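Local atomic coordinates of GH26C (Muricauda sp. MAR_2010_75, PDB entry 6Q78), a protein that probably hydrolyses internal beta-1,4-mannosidic linkages in mannans, as a member of glycoside hydrolase family 26. Residues F81-Q86 / V402-D407. Residues are numbered along the deposited sequence; the frame is centred on the assembly and turned at random.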
# COMPACT_ATOMS: atom_id res chain seq x y z
N PHE A 81 -4.63 -14.45 2.89
CA PHE A 81 -4.28 -13.06 2.62
C PHE A 81 -5.48 -12.28 2.08
O PHE A 81 -6.32 -12.82 1.34
CB PHE A 81 -3.07 -12.92 1.66
CG PHE A 81 -3.24 -13.67 0.37
CD1 PHE A 81 -3.88 -13.08 -0.71
CD2 PHE A 81 -2.74 -14.95 0.23
CE1 PHE A 81 -4.07 -13.78 -1.89
CE2 PHE A 81 -2.90 -15.67 -0.97
CZ PHE A 81 -3.56 -15.08 -2.04
N ILE A 82 -5.54 -11.01 2.44
CA ILE A 82 -6.59 -10.13 1.91
C ILE A 82 -6.20 -9.66 0.52
O ILE A 82 -5.02 -9.36 0.28
CB ILE A 82 -6.79 -8.95 2.86
CG1 ILE A 82 -7.33 -9.47 4.20
CG2 ILE A 82 -7.76 -7.92 2.28
CD1 ILE A 82 -7.35 -8.40 5.32
N VAL A 83 -7.17 -9.59 -0.38
CA VAL A 83 -6.99 -9.02 -1.71
C VAL A 83 -7.74 -7.70 -1.80
O VAL A 83 -8.94 -7.65 -1.52
CB VAL A 83 -7.47 -9.99 -2.79
CG1 VAL A 83 -7.54 -9.33 -4.16
CG2 VAL A 83 -6.52 -11.21 -2.82
N GLY A 84 -7.03 -6.66 -2.22
CA GLY A 84 -7.68 -5.38 -2.43
C GLY A 84 -7.30 -4.70 -3.73
O GLY A 84 -6.62 -5.29 -4.59
N GLN A 85 -7.75 -3.46 -3.91
CA GLN A 85 -7.48 -2.73 -5.15
C GLN A 85 -7.46 -1.23 -4.86
O GLN A 85 -8.27 -0.70 -4.08
CB GLN A 85 -8.50 -3.09 -6.25
CG GLN A 85 -8.24 -2.40 -7.59
CD GLN A 85 -8.89 -3.15 -8.76
OE1 GLN A 85 -9.89 -3.86 -8.60
NE2 GLN A 85 -8.32 -3.00 -9.94
N GLN A 86 -6.52 -0.56 -5.52
CA GLN A 86 -6.40 0.90 -5.43
C GLN A 86 -7.67 1.53 -5.99
O GLN A 86 -8.14 1.15 -7.07
CB GLN A 86 -5.19 1.35 -6.26
CG GLN A 86 -4.85 2.81 -6.12
CD GLN A 86 -4.18 3.12 -4.80
OE1 GLN A 86 -3.85 2.25 -4.03
NE2 GLN A 86 -3.96 4.43 -4.55
N VAL A 402 -7.74 -16.80 -0.25
CA VAL A 402 -8.09 -15.43 -0.64
C VAL A 402 -9.23 -14.90 0.24
O VAL A 402 -10.29 -15.53 0.36
CB VAL A 402 -8.48 -15.35 -2.13
CG1 VAL A 402 -9.15 -14.02 -2.45
CG2 VAL A 402 -7.26 -15.56 -3.02
N ILE A 403 -9.04 -13.70 0.79
CA ILE A 403 -10.05 -13.02 1.62
C ILE A 403 -10.49 -11.75 0.90
O ILE A 403 -9.69 -10.83 0.70
CB ILE A 403 -9.48 -12.69 3.01
CG1 ILE A 403 -9.06 -13.99 3.70
CG2 ILE A 403 -10.45 -11.90 3.89
CD1 ILE A 403 -8.36 -13.75 5.03
N LEU A 404 -11.78 -11.68 0.53
CA LEU A 404 -12.45 -10.47 0.05
C LEU A 404 -13.35 -9.93 1.16
O LEU A 404 -13.38 -10.48 2.26
CB LEU A 404 -13.25 -10.77 -1.22
CG LEU A 404 -12.44 -11.28 -2.42
CD1 LEU A 404 -13.34 -11.61 -3.62
CD2 LEU A 404 -11.37 -10.27 -2.83
N ALA A 405 -14.12 -8.87 0.88
CA ALA A 405 -14.94 -8.28 1.93
C ALA A 405 -15.87 -9.30 2.58
O ALA A 405 -16.01 -9.31 3.80
CB ALA A 405 -15.78 -7.10 1.39
N ASP A 406 -16.48 -10.18 1.80
CA ASP A 406 -17.49 -11.06 2.38
C ASP A 406 -16.89 -11.98 3.42
O ASP A 406 -17.57 -12.29 4.41
CB ASP A 406 -18.27 -11.80 1.30
CG ASP A 406 -19.31 -10.90 0.61
OD1 ASP A 406 -19.54 -9.76 1.06
OD2 ASP A 406 -19.89 -11.32 -0.42
N ASP A 407 -15.62 -12.37 3.28
CA ASP A 407 -15.04 -13.27 4.27
C ASP A 407 -14.01 -12.60 5.19
O ASP A 407 -13.23 -13.29 5.86
CB ASP A 407 -14.56 -14.60 3.67
CG ASP A 407 -13.63 -14.43 2.50
OD1 ASP A 407 -13.78 -13.45 1.75
OD2 ASP A 407 -12.81 -15.35 2.29
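Phe-81 and Ile-403 open a short parallel pairing: Ile-403 N donates to Phe-81 O at 2.9 Å, and Val-83 N returns a straighter bond (167°) to Ile-403 O at 3.0 Å. Ile-403 thus uses both its N-H and its C=O to clasp Ile-82 between the two bonds. The same carbonyl oxygen receives a CA-H...O contact from Ile-82 CA at 3.4 Å.

Apolar, mostly beta-branched residues suit this buried pairing, since their methyls fill both faces close to the backbone. On one face, Ile-82 CG1 crosses to Ile-403 CG2, 4.0 Å away. On the other, Val-402 spreads its two methyls between two partners. CG2, beside its own backbone N, obliquely meets the flat ring of Phe-81, which extends beyond its backbone so that CE1, at 3.8 Å, and CZ reach it; CG1, anti to the backbone N (chi1 166°), reaches Val-83 CG2 at 3.9 Å. Leu-404 starts away from 81-86, yet its longer chain brings CD2 back alongside Val-83, 3.9 Å from CB.

Beyond Leu-404 the packing gives way to an exposed turn. The carboxylate of Asp-407 turns back, and OD1 accepts from Leu-404 N at 2.9 Å, on its syn side but 34° out of the carboxylate plane, satisfying a donor past the strand pairing.

Strand 81-86 belongs to the parallel barrel expected of this TIM-barrel family, between strands 112-116 and 369-372, and 402-403 pairs with its first residues, on the edge whose later part turns to 112-116. Helix 64-76 packs against Ile-82 and Ile-403, whereas helix 390-397 packs against Val-83, Val-402 and Leu-404.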